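Long-range contacts in acyl-coenzyme A oxidase 3 (Yarrowia lipolytica, PDB 5YS9), which oxidises fatty acyl-CoA esters to trans-2-enoyl-CoA with FAD and molecular oxygen, releasing hydrogen peroxide, in peroxisomal beta-oxidation: residues K25-E30 against A324-C329; A32-P37 against R627-G632; D40-L45 against T634-L639. All blocks are in the same frame, centred on the assembly; numbering follows the deposited sequence.

Contact 1. Residues K25-E30 against A324-C329; sequences KALAGE and ALRYAC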
ATOM      1  N   LYS A  25      -7.589  20.422  24.091  1.00 33.53           N
ATOM      2  CA  LYS A  25      -8.476  21.564  23.994  1.00 37.79           C
ATOM      3  C   LYS A  25      -9.030  21.717  22.561  1.00 37.71           C
ATOM      4  O   LYS A  25     -10.234  21.913  22.383  1.00 44.52           O
ATOM      5  CB  LYS A  25      -7.761  22.834  24.478  1.00 42.51           C
ATOM      6  CG  LYS A  25      -8.638  24.051  24.658  1.00 46.73           C
ATOM      7  CD  LYS A  25      -9.594  23.954  25.848  1.00 53.41           C
ATOM      8  CE  LYS A  25     -10.525  25.180  25.853  1.00 57.32           C
ATOM      9  NZ  LYS A  25     -11.452  25.241  27.021  1.00 56.39           N
ATOM     10  N   ALA A  26      -8.185  21.606  21.551  1.00 34.26           N
ATOM     11  CA  ALA A  26      -8.673  21.632  20.161  1.00 34.47           C
ATOM     12  C   ALA A  26      -9.736  20.567  19.884  1.00 37.55           C
ATOM     13  O   ALA A  26     -10.819  20.868  19.367  1.00 36.78           O
ATOM     14  CB  ALA A  26      -7.513  21.499  19.179  1.00 34.77           C
ATOM     15  N   LEU A  27      -9.461  19.321  20.271  1.00 38.87           N
ATOM     16  CA  LEU A  27     -10.427  18.262  19.991  1.00 36.87           C
ATOM     17  C   LEU A  27     -11.750  18.441  20.763  1.00 36.36           C
ATOM     18  O   LEU A  27     -12.820  18.140  20.250  1.00 38.28           O
ATOM     19  CB  LEU A  27      -9.807  16.888  20.196  1.00 35.51           C
ATOM     20  CG  LEU A  27     -10.651  15.698  19.707  1.00 35.99           C
ATOM     21  CD1 LEU A  27     -10.956  15.802  18.221  1.00 38.45           C
ATOM     22  CD2 LEU A  27      -9.922  14.400  19.985  1.00 36.65           C
ATOM     23  N   ALA A  28     -11.688  18.977  21.971  1.00 35.25           N
ATOM     24  CA  ALA A  28     -12.913  19.296  22.705  1.00 36.63           C
ATOM     25  C   ALA A  28     -13.669  20.335  21.908  1.00 38.54           C
ATOM     26  O   ALA A  28     -14.869  20.201  21.735  1.00 46.50           O
ATOM     27  CB  ALA A  28     -12.627  19.787  24.132  1.00 33.84           C
ATOM     28  N   GLY A  29     -12.958  21.323  21.362  1.00 35.43           N
ATOM     29  CA  GLY A  29     -13.568  22.371  20.560  1.00 33.42           C
ATOM     30  C   GLY A  29     -14.375  21.848  19.390  1.00 36.03           C
ATOM     31  O   GLY A  29     -15.377  22.443  19.009  1.00 41.85           O
ATOM     32  N   GLU A  30     -13.874  20.800  18.754  1.00 39.42           N
ATOM     33  CA  GLU A  30     -14.561  20.109  17.674  1.00 38.83           C
ATOM     34  C   GLU A  30     -15.814  19.391  18.114  1.00 37.51           C
ATOM     35  O   GLU A  30     -16.801  19.382  17.421  1.00 36.10           O
ATOM     36  CB  GLU A  30     -13.623  19.139  16.981  1.00 40.89           C
ATOM     37  CG  GLU A  30     -12.390  19.801  16.429  1.00 41.01           C
ATOM     38  CD  GLU A  30     -12.660  20.569  15.166  1.00 39.35           C
ATOM     39  OE1 GLU A  30     -13.826  20.759  14.813  1.00 38.34           O
ATOM     40  OE2 GLU A  30     -11.694  20.978  14.527  1.00 41.63           O
ATOM     41  N   ALA A 324      -6.675   9.197  11.794  1.00 26.75           N
ATOM     42  CA  ALA A 324      -6.186  10.325  10.939  1.00 28.38           C
ATOM     43  C   ALA A 324      -6.928  11.607  11.175  1.00 28.90           C
ATOM     44  O   ALA A 324      -6.293  12.656  11.188  1.00 33.21           O
ATOM     45  CB  ALA A 324      -6.240   9.991   9.467  1.00 28.06           C
ATOM     46  N   LEU A 325      -8.252  11.518  11.359  1.00 30.75           N
ATOM     47  CA  LEU A 325      -9.106  12.708  11.548  1.00 32.60           C
ATOM     48  C   LEU A 325      -8.908  13.410  12.890  1.00 32.44           C
ATOM     49  O   LEU A 325      -8.887  14.642  12.953  1.00 32.74           O
ATOM     50  CB  LEU A 325     -10.585  12.362  11.335  1.00 31.36           C
ATOM     51  CG  LEU A 325     -10.940  12.231   9.846  1.00 32.18           C
ATOM     52  CD1 LEU A 325     -12.346  11.711   9.585  1.00 32.04           C
ATOM     53  CD2 LEU A 325     -10.736  13.551   9.109  1.00 32.56           C
ATOM     54  N   ARG A 326      -8.779  12.632  13.954  1.00 33.34           N
ATOM     55  CA  ARG A 326      -8.485  13.196  15.271  1.00 33.54           C
ATOM     56  C   ARG A 326      -7.128  13.853  15.290  1.00 34.31           C
ATOM     57  O   ARG A 326      -7.008  14.994  15.765  1.00 34.07           O
ATOM     58  CB  ARG A 326      -8.557  12.137  16.373  1.00 33.37           C
ATOM     59  CG  ARG A 326      -9.975  11.790  16.744  1.00 30.54           C
ATOM     60  CD  ARG A 326      -9.995  10.644  17.721  1.00 28.77           C
ATOM     61  NE  ARG A 326     -11.374  10.222  17.886  1.00 31.50           N
ATOM     62  CZ  ARG A 326     -11.821   9.243  18.678  1.00 29.61           C
ATOM     63  NH1 ARG A 326     -10.986   8.499  19.387  1.00 28.34           N
ATOM     64  NH2 ARG A 326     -13.137   8.992  18.706  1.00 29.23           N
ATOM     65  N   TYR A 327      -6.111  13.154  14.768  1.00 32.84           N
ATOM     66  CA  TYR A 327      -4.815  13.797  14.514  1.00 30.71           C
ATOM     67  C   TYR A 327      -4.986  15.086  13.743  1.00 31.39           C
ATOM     68  O   TYR A 327      -4.508  16.131  14.148  1.00 34.87           O
ATOM     69  CB  TYR A 327      -3.872  12.906  13.714  1.00 30.87           C
ATOM     70  CG  TYR A 327      -2.470  13.452  13.596  1.00 28.09           C
ATOM     71  CD1 TYR A 327      -1.689  13.646  14.721  1.00 28.33           C
ATOM     72  CD2 TYR A 327      -1.929  13.747  12.385  1.00 30.44           C
ATOM     73  CE1 TYR A 327      -0.424  14.174  14.638  1.00 29.73           C
ATOM     74  CE2 TYR A 327      -0.661  14.278  12.288  1.00 33.14           C
ATOM     75  CZ  TYR A 327       0.099  14.481  13.426  1.00 32.66           C
ATOM     76  OH  TYR A 327       1.395  14.965  13.336  1.00 35.92           O
ATOM     77  N   ALA A 328      -5.701  15.030  12.638  1.00 32.00           N
ATOM     78  CA  ALA A 328      -5.890  16.229  11.835  1.00 31.05           C
ATOM     79  C   ALA A 328      -6.494  17.439  12.598  1.00 30.84           C
ATOM     80  O   ALA A 328      -6.199  18.593  12.248  1.00 30.37           O
ATOM     81  CB  ALA A 328      -6.744  15.873  10.638  1.00 31.60           C
ATOM     82  N   CYS A 329      -7.347  17.178  13.593  1.00 30.76           N
ATOM     83  CA  CYS A 329      -8.063  18.253  14.299  1.00 35.43           C
ATOM     84  C   CYS A 329      -7.168  19.008  15.256  1.00 39.68           C
ATOM     85  O   CYS A 329      -7.471  20.159  15.626  1.00 40.80           O
ATOM     86  CB  CYS A 329      -9.295  17.721  15.037  1.00 38.13           C
ATOM     87  SG  CYS A 329     -10.600  17.111  13.896  1.00 36.13           S
TER
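Cys329 is where helix 23-31 meets helix 300-330: it sits between two side chains one turn apart on the first helix. Its CB lies 4.1 Å from CD1 of Leu27 and 4.0 Å from CG of Glu30. Leu27 gets there because CG stands anti to the backbone N (chi1 -170°), which throws both methyls across the gap; CD1 takes the cysteine, while CD2 rests obliquely on CG of Arg326, a turn earlier. Beside them Ala26 sets its CB 3.8 Å from Cys329 O, a carbonyl that is hydrogen-bonded to Lys344. The segment axes come within 9.7 Å at 110°, so a short N-terminal helix lies across the end of the first long helix of the C-terminal helical region characteristic of acyl-CoA oxidases. The extended Arg326 chain carries its guanidinium on past Leu27 to a salt bridge with Asp635. Glu30 is bent at chi2, its methylene against the cysteine and its carboxylate held by Arg627 and Lys33. An alanine here would probably loosen the packing on Cys329 and cost Lys33 and Arg627 a shared carboxylate, leaving Arg627 with Asp347. The outward side of helix 23-31 is another matter: Ala28 is exposed, Gly29 and Lys25 partly so, and all three stand clear of the segment 324-329.

Contact 2. Residues A32-P37 against R627-G632; sequences AKVKFP and RDQVAG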
ATOM      1  N   ALA A  32     -17.649  20.239  20.489  1.00 41.14           N
ATOM      2  CA  ALA A  32     -18.582  21.301  20.798  1.00 45.56           C
ATOM      3  C   ALA A  32     -19.458  21.723  19.615  1.00 45.03           C
ATOM      4  O   ALA A  32     -20.510  22.292  19.811  1.00 45.17           O
ATOM      5  CB  ALA A  32     -17.833  22.496  21.357  1.00 42.97           C
ATOM      6  N   LYS A  33     -18.998  21.495  18.396  1.00 43.86           N
ATOM      7  CA  LYS A  33     -19.768  21.867  17.169  1.00 43.47           C
ATOM      8  C   LYS A  33     -20.881  20.884  16.780  1.00 42.49           C
ATOM      9  O   LYS A  33     -21.790  21.211  16.041  1.00 43.51           O
ATOM     10  CB  LYS A  33     -18.819  21.979  15.967  1.00 41.67           C
ATOM     11  CG  LYS A  33     -17.685  22.946  16.220  1.00 43.15           C
ATOM     12  CD  LYS A  33     -16.644  22.865  15.138  1.00 46.85           C
ATOM     13  CE  LYS A  33     -15.632  23.979  15.292  1.00 46.64           C
ATOM     14  NZ  LYS A  33     -14.627  23.787  14.220  1.00 54.30           N
ATOM     15  N   VAL A  34     -20.779  19.660  17.261  1.00 45.37           N
ATOM     16  CA  VAL A  34     -21.595  18.562  16.778  1.00 42.29           C
ATOM     17  C   VAL A  34     -23.084  18.875  16.952  1.00 44.09           C
ATOM     18  O   VAL A  34     -23.498  19.240  18.028  1.00 41.44           O
ATOM     19  CB  VAL A  34     -21.152  17.278  17.509  1.00 39.93           C
ATOM     20  CG1 VAL A  34     -22.210  16.186  17.486  1.00 40.89           C
ATOM     21  CG2 VAL A  34     -19.848  16.796  16.890  1.00 39.88           C
ATOM     22  N   LYS A  35     -23.879  18.732  15.891  1.00 46.00           N
ATOM     23  CA  LYS A  35     -25.301  19.160  15.929  1.00 46.37           C
ATOM     24  C   LYS A  35     -26.289  18.056  16.144  1.00 43.93           C
ATOM     25  O   LYS A  35     -27.431  18.316  16.427  1.00 44.69           O
ATOM     26  CB  LYS A  35     -25.675  19.916  14.666  1.00 44.68           C
ATOM     27  CG  LYS A  35     -25.291  21.385  14.752  1.00 48.73           C
ATOM     28  CD  LYS A  35     -24.839  21.915  13.400  1.00 51.20           C
ATOM     29  CE  LYS A  35     -25.497  23.227  13.054  1.00 51.66           C
ATOM     30  NZ  LYS A  35     -24.836  23.723  11.823  1.00 56.57           N
ATOM     31  N   PHE A  36     -25.837  16.821  16.065  1.00 45.97           N
ATOM     32  CA  PHE A  36     -26.696  15.665  16.244  1.00 43.92           C
ATOM     33  C   PHE A  36     -26.267  14.913  17.489  1.00 44.80           C
ATOM     34  O   PHE A  36     -25.139  15.055  17.951  1.00 41.48           O
ATOM     35  CB  PHE A  36     -26.665  14.753  15.009  1.00 40.31           C
ATOM     36  CG  PHE A  36     -25.284  14.360  14.558  1.00 36.13           C
ATOM     37  CD1 PHE A  36     -24.682  13.223  15.042  1.00 33.06           C
ATOM     38  CD2 PHE A  36     -24.616  15.111  13.596  1.00 34.70           C
ATOM     39  CE1 PHE A  36     -23.427  12.840  14.588  1.00 33.58           C
ATOM     40  CE2 PHE A  36     -23.354  14.746  13.160  1.00 34.37           C
ATOM     41  CZ  PHE A  36     -22.752  13.610  13.655  1.00 31.79           C
ATOM     42  N   PRO A  37     -27.181  14.124  18.055  1.00 47.87           N
ATOM     43  CA  PRO A  37     -26.753  13.241  19.138  1.00 45.73           C
ATOM     44  C   PRO A  37     -26.060  12.056  18.493  1.00 47.20           C
ATOM     45  O   PRO A  37     -26.571  11.482  17.505  1.00 48.62           O
ATOM     46  CB  PRO A  37     -28.077  12.828  19.817  1.00 46.89           C
ATOM     47  CG  PRO A  37     -29.148  13.058  18.801  1.00 46.30           C
ATOM     48  CD  PRO A  37     -28.605  13.946  17.699  1.00 47.35           C
ATOM     49  N   ARG A 627     -16.594  18.549   7.318  1.00 36.32           N
ATOM     50  CA  ARG A 627     -15.570  18.960   8.249  1.00 37.46           C
ATOM     51  C   ARG A 627     -16.065  19.566   9.546  1.00 40.74           C
ATOM     52  O   ARG A 627     -15.474  19.329  10.594  1.00 45.07           O
ATOM     53  CB  ARG A 627     -14.633  19.943   7.589  1.00 36.75           C
ATOM     54  CG  ARG A 627     -13.523  20.410   8.523  1.00 36.65           C
ATOM     55  CD  ARG A 627     -13.844  21.757   9.131  1.00 33.19           C
ATOM     56  NE  ARG A 627     -12.841  22.233  10.054  1.00 33.42           N
ATOM     57  CZ  ARG A 627     -12.745  21.840  11.322  1.00 37.92           C
ATOM     58  NH1 ARG A 627     -11.817  22.375  12.094  1.00 33.54           N
ATOM     59  NH2 ARG A 627     -13.570  20.910  11.832  1.00 38.83           N
ATOM     60  N   ASP A 628     -17.140  20.332   9.492  1.00 40.34           N
ATOM     61  CA  ASP A 628     -17.663  20.990  10.672  1.00 38.85           C
ATOM     62  C   ASP A 628     -18.098  19.975  11.709  1.00 40.46           C
ATOM     63  O   ASP A 628     -17.945  20.187  12.892  1.00 41.83           O
ATOM     64  CB  ASP A 628     -18.820  21.906  10.305  1.00 39.62           C
ATOM     65  CG  ASP A 628     -19.241  22.793  11.443  1.00 42.20           C
ATOM     66  OD1 ASP A 628     -18.450  23.653  11.839  1.00 52.27           O
ATOM     67  OD2 ASP A 628     -20.357  22.640  11.946  1.00 37.84           O
ATOM     68  N   GLN A 629     -18.662  18.875  11.244  1.00 39.96           N
ATOM     69  CA  GLN A 629     -19.232  17.860  12.102  1.00 38.79           C
ATOM     70  C   GLN A 629     -18.339  16.647  12.292  1.00 38.98           C
ATOM     71  O   GLN A 629     -18.799  15.610  12.716  1.00 39.63           O
ATOM     72  CB  GLN A 629     -20.594  17.416  11.569  1.00 42.60           C
ATOM     73  CG  GLN A 629     -21.648  18.505  11.518  1.00 39.39           C
ATOM     74  CD  GLN A 629     -22.098  18.961  12.881  1.00 39.62           C
ATOM     75  OE1 GLN A 629     -22.651  18.203  13.652  1.00 39.77           O
ATOM     76  NE2 GLN A 629     -21.866  20.209  13.175  1.00 36.72           N
ATOM     77  N   VAL A 630     -17.062  16.770  11.979  1.00 38.33           N
ATOM     78  CA  VAL A 630     -16.183  15.617  11.871  1.00 37.60           C
ATOM     79  C   VAL A 630     -16.062  14.789  13.144  1.00 36.48           C
ATOM     80  O   VAL A 630     -15.992  13.580  13.083  1.00 36.70           O
ATOM     81  CB  VAL A 630     -14.781  16.034  11.411  1.00 39.89           C
ATOM     82  CG1 VAL A 630     -14.135  16.923  12.443  1.00 45.84           C
ATOM     83  CG2 VAL A 630     -13.922  14.818  11.143  1.00 39.48           C
ATOM     84  N   ALA A 631     -16.029  15.439  14.290  1.00 34.95           N
ATOM     85  CA  ALA A 631     -15.965  14.744  15.553  1.00 32.43           C
ATOM     86  C   ALA A 631     -17.184  13.874  15.786  1.00 32.65           C
ATOM     87  O   ALA A 631     -17.071  12.822  16.360  1.00 31.85           O
ATOM     88  CB  ALA A 631     -15.784  15.722  16.686  1.00 35.00           C
ATOM     89  N   GLY A 632     -18.359  14.346  15.394  1.00 36.13           N
ATOM     90  CA  GLY A 632     -19.551  13.531  15.481  1.00 32.97           C
ATOM     91  C   GLY A 632     -19.572  12.295  14.604  1.00 34.44           C
ATOM     92  O   GLY A 632     -19.893  11.218  15.059  1.00 34.48           O
TER
HETATM   93  O   HOH W   1     -15.373  24.410  11.559  1.00 41.74           O
HETATM   94  O   HOH W   2     -21.534  23.592  14.401  1.00 46.53           O
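With CG anti to the carbonyl carbon (chi1 -62°) and a bend at chi2 (-69°), the side chain of Gln629 doubles back, so that its amide meets the backbone of the loop 32-37 end-on. OE1 accepts from Lys35 N at 2.6 Å, the N-H lying in the amide carbonyl plane and on a lone pair. NE2 gives one hydrogen to Lys33 O at 3.0 Å, reaching that carbonyl from above its plane, and also donates to Asp628 OD2 at 3.1 Å; both acceptors lie close to the plane of the amide. The glutamine thus brackets Val34 by bonding to the peptide groups before and after it. It stands at the N-cap of helix 630-635, at the break after helix 609-628, and ties that break to the loop between helices 23-31 and 38-46. The Lys35 side chain crosses it at about a right angle, Lys35 CD coming 3.4 Å from Gln629 NE2.

Val34 points CG2 at the next turn, 3.2 Å from Gly632 N. Phe36 brings its ring edge to the same glycine, CZ being 3.6 Å from Gly632 C; a beta carbon on that residue would clash with the ring. Tyr581 meets the Phe36 ring from helix 579-596.

At the more open end, Lys33 runs out extended over Asp628. One water joins Lys33 NZ to Asp628 OD1 and rests over a face of the Arg627 guanidinium; a second links Lys33 O with Asp628 OD2. Lys33 NZ is only 3.8 Å from Arg627 NH1, but Glu30 forms salt bridges with both, and Asp347 with the arginine. Lys33 and Lys35, near Asp628 but not salt-bridged to it, probably favour its ionised form, and the donor and acceptor roles of Gln629 leave its amide a single sensible orientation.

Contact 3. Residues D40-L45 against T634-L639; sequences DMTEFL and TDAFGL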
ATOM      1  N   ASP A  40     -27.596   8.437  17.852  1.00 48.09           N
ATOM      2  CA  ASP A  40     -28.442   8.176  16.674  1.00 48.17           C
ATOM      3  C   ASP A  40     -27.649   7.899  15.396  1.00 44.73           C
ATOM      4  O   ASP A  40     -28.134   7.198  14.503  1.00 42.50           O
ATOM      5  CB  ASP A  40     -29.426   9.311  16.438  1.00 48.56           C
ATOM      6  CG  ASP A  40     -30.452   9.448  17.545  1.00 50.34           C
ATOM      7  OD1 ASP A  40     -30.736   8.469  18.280  1.00 49.54           O
ATOM      8  OD2 ASP A  40     -30.998  10.567  17.658  1.00 58.35           O
ATOM      9  N   MET A  41     -26.442   8.452  15.292  1.00 40.33           N
ATOM     10  CA  MET A  41     -25.568   8.130  14.176  1.00 39.61           C
ATOM     11  C   MET A  41     -25.023   6.683  14.304  1.00 37.57           C
ATOM     12  O   MET A  41     -24.945   5.959  13.323  1.00 40.51           O
ATOM     13  CB  MET A  41     -24.439   9.167  14.102  1.00 45.44           C
ATOM     14  CG  MET A  41     -23.657   9.167  12.807  1.00 45.10           C
ATOM     15  SD  MET A  41     -24.752   9.475  11.427  1.00 49.31           S
ATOM     16  CE  MET A  41     -24.462  11.215  11.128  1.00 43.93           C
ATOM     17  N   THR A  42     -24.715   6.260  15.524  1.00 34.40           N
ATOM     18  CA  THR A  42     -24.304   4.909  15.805  1.00 36.91           C
ATOM     19  C   THR A  42     -25.423   3.910  15.504  1.00 41.13           C
ATOM     20  O   THR A  42     -25.140   2.824  14.961  1.00 43.90           O
ATOM     21  CB  THR A  42     -23.835   4.754  17.264  1.00 34.18           C
ATOM     22  OG1 THR A  42     -22.947   5.829  17.587  1.00 35.98           O
ATOM     23  CG2 THR A  42     -23.124   3.476  17.445  1.00 32.29           C
ATOM     24  N   GLU A  43     -26.672   4.268  15.829  1.00 44.87           N
ATOM     25  CA  GLU A  43     -27.866   3.439  15.430  1.00 46.33           C
ATOM     26  C   GLU A  43     -28.053   3.290  13.912  1.00 42.04           C
ATOM     27  O   GLU A  43     -28.355   2.193  13.416  1.00 38.86           O
ATOM     28  CB  GLU A  43     -29.169   3.958  16.062  1.00 48.98           C
ATOM     29  CG  GLU A  43     -29.419   3.417  17.469  1.00 51.58           C
ATOM     30  CD  GLU A  43     -30.483   4.182  18.220  1.00 54.63           C
ATOM     31  OE1 GLU A  43     -30.356   4.275  19.470  1.00 54.83           O
ATOM     32  OE2 GLU A  43     -31.415   4.698  17.550  1.00 53.88           O
ATOM     33  N   PHE A  44     -27.849   4.369  13.167  1.00 38.48           N
ATOM     34  CA  PHE A  44     -27.859   4.236  11.727  1.00 40.14           C
ATOM     35  C   PHE A  44     -26.765   3.277  11.197  1.00 38.35           C
ATOM     36  O   PHE A  44     -27.038   2.468  10.343  1.00 37.15           O
ATOM     37  CB  PHE A  44     -27.745   5.601  11.053  1.00 45.35           C
ATOM     38  CG  PHE A  44     -27.681   5.516   9.552  1.00 44.83           C
ATOM     39  CD1 PHE A  44     -28.793   5.142   8.831  1.00 44.02           C
ATOM     40  CD2 PHE A  44     -26.484   5.727   8.874  1.00 43.77           C
ATOM     41  CE1 PHE A  44     -28.729   5.037   7.457  1.00 42.94           C
ATOM     42  CE2 PHE A  44     -26.420   5.629   7.502  1.00 42.63           C
ATOM     43  CZ  PHE A  44     -27.548   5.282   6.791  1.00 40.95           C
ATOM     44  N   LEU A  45     -25.530   3.385  11.688  1.00 42.88           N
ATOM     45  CA  LEU A  45     -24.441   2.521  11.199  1.00 41.04           C
ATOM     46  C   LEU A  45     -24.684   1.060  11.460  1.00 39.04           C
ATOM     47  O   LEU A  45     -24.360   0.225  10.621  1.00 43.78           O
ATOM     48  CB  LEU A  45     -23.098   2.929  11.790  1.00 42.53           C
ATOM     49  CG  LEU A  45     -22.556   4.224  11.222  1.00 42.99           C
ATOM     50  CD1 LEU A  45     -21.464   4.801  12.105  1.00 45.81           C
ATOM     51  CD2 LEU A  45     -22.049   4.001   9.813  1.00 45.71           C
ATOM     52  N   THR A 634     -17.022  10.593  13.524  1.00 39.48           N
ATOM     53  CA  THR A 634     -15.968   9.648  13.963  1.00 38.72           C
ATOM     54  C   THR A 634     -16.257   9.067  15.337  1.00 37.21           C
ATOM     55  O   THR A 634     -16.041   7.868  15.558  1.00 37.38           O
ATOM     56  CB  THR A 634     -14.593  10.296  13.964  1.00 35.71           C
ATOM     57  OG1 THR A 634     -14.685  11.556  14.619  1.00 36.81           O
ATOM     58  CG2 THR A 634     -14.153  10.541  12.581  1.00 37.42           C
ATOM     59  N   ASP A 635     -16.771   9.899  16.245  1.00 35.19           N
ATOM     60  CA  ASP A 635     -17.212   9.403  17.562  1.00 35.48           C
ATOM     61  C   ASP A 635     -18.378   8.475  17.431  1.00 35.21           C
ATOM     62  O   ASP A 635     -18.526   7.627  18.314  1.00 30.58           O
ATOM     63  CB  ASP A 635     -17.612  10.518  18.532  1.00 36.58           C
ATOM     64  CG  ASP A 635     -16.415  11.267  19.108  1.00 37.51           C
ATOM     65  OD1 ASP A 635     -15.240  10.799  19.032  1.00 34.95           O
ATOM     66  OD2 ASP A 635     -16.666  12.348  19.656  1.00 38.87           O
ATOM     67  N   ALA A 636     -19.183   8.624  16.354  1.00 33.29           N
ATOM     68  CA  ALA A 636     -20.302   7.695  16.082  1.00 35.09           C
ATOM     69  C   ALA A 636     -19.937   6.202  15.951  1.00 38.95           C
ATOM     70  O   ALA A 636     -20.803   5.320  16.243  1.00 38.22           O
ATOM     71  CB  ALA A 636     -21.100   8.133  14.874  1.00 33.39           C
ATOM     72  N   PHE A 637     -18.683   5.908  15.557  1.00 37.01           N
ATOM     73  CA  PHE A 637     -18.211   4.508  15.491  1.00 33.98           C
ATOM     74  C   PHE A 637     -18.124   3.841  16.870  1.00 35.98           C
ATOM     75  O   PHE A 637     -18.152   2.634  16.958  1.00 43.83           O
ATOM     76  CB  PHE A 637     -16.858   4.410  14.853  1.00 32.82           C
ATOM     77  CG  PHE A 637     -16.770   4.980  13.466  1.00 33.87           C
ATOM     78  CD1 PHE A 637     -17.586   4.511  12.435  1.00 36.20           C
ATOM     79  CD2 PHE A 637     -15.786   5.921  13.157  1.00 33.33           C
ATOM     80  CE1 PHE A 637     -17.446   5.030  11.132  1.00 39.43           C
ATOM     81  CE2 PHE A 637     -15.630   6.426  11.860  1.00 34.77           C
ATOM     82  CZ  PHE A 637     -16.469   5.994  10.849  1.00 34.98           C
ATOM     83  N   GLY A 638     -17.992   4.622  17.941  1.00 35.77           N
ATOM     84  CA  GLY A 638     -17.978   4.092  19.308  1.00 34.79           C
ATOM     85  C   GLY A 638     -16.784   3.220  19.662  1.00 34.05           C
ATOM     86  O   GLY A 638     -16.913   2.242  20.379  1.00 35.50           O
ATOM     87  N   LEU A 639     -15.622   3.577  19.158  1.00 32.75           N
ATOM     88  CA  LEU A 639     -14.412   2.815  19.400  1.00 34.15           C
ATOM     89  C   LEU A 639     -13.749   3.336  20.661  1.00 32.30           C
ATOM     90  O   LEU A 639     -13.489   4.509  20.756  1.00 32.94           O
ATOM     91  CB  LEU A 639     -13.452   2.969  18.216  1.00 37.84           C
ATOM     92  CG  LEU A 639     -13.949   2.425  16.854  1.00 39.10           C
ATOM     93  CD1 LEU A 639     -12.999   2.790  15.746  1.00 36.47           C
ATOM     94  CD2 LEU A 639     -14.174   0.911  16.917  1.00 37.65           C
TER
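Of residues 634-639, Ala636 makes the largest contact with 40-45. Its CB presses against Met41, 3.4 Å from CG and 3.6 Å from CB, a tight methyl-to-methylene fit. Its carbonyl faces the same helix: Ala636 O accepts a short hydrogen bond of 2.6 Å from Thr42 OG1, which lies in the carbonyl plane and on a lone pair. The threonine places its hydroxyl anti to its own carbonyl carbon, beside the backbone N (chi1 -47°), and its CG2 also closes on Ala636 O, at 3.2 Å. One turn further along, Leu45 aims CD1 at the next residue, 3.9 Å from CD1 of Phe637, crossing the ring obliquely.

The second shell fixes these groups. The single hydroxyl proton of Thr42 has two carbonyl acceptors, Ala636 O across the contact and Ile38 O one turn back in its own helix, and must be shared or alternate between them. Met41, with CG anti to the backbone N and further bends at chi2 and chi3, takes the end of its chain away from Ala636. Tyr363 of helix 349-385 touches Met41, Leu45 and Ala636, and its ring meets that of Phe637. The carbonyl of Ala636 is presented by a type I turn from Asp635 to Gly638, closed by Gly638 N to Asp635 O at 3.1 Å. Asp635 also forms a salt bridge with Arg31.

Gly638, with positive phi, is where the chain leaves helical angles, in the last position of that turn. Here the turn packs against the N-terminal helical domain, joining it to the C-terminal helical region in the manner of the acyl-CoA oxidase fold.

How the contacts relate
The three contacts run along one side of the chain, with the N-terminal segments 25-30, 32-37 and 40-45 following one another over the C-terminal helices. Contacts 1 and 2 have centres about 11 Å apart and are joined by a salt bridge, Glu30 OE2 to Arg627 NH1 at 2.8 Å, and by Cys329 SG against Val630 CG1 at 3.8 Å. Contacts 2 and 3 share helix 630-635, and Phe36 CE1 meets Met41 CB at 3.8 Å. Arg326 NH2 bridges contact 1 to Asp635 OD1 of contact 3 at 2.8 Å. The side chains of Cys329 and Arg627 lie about 12 and 13 Å from a bound FAD, near but not lining its pocket.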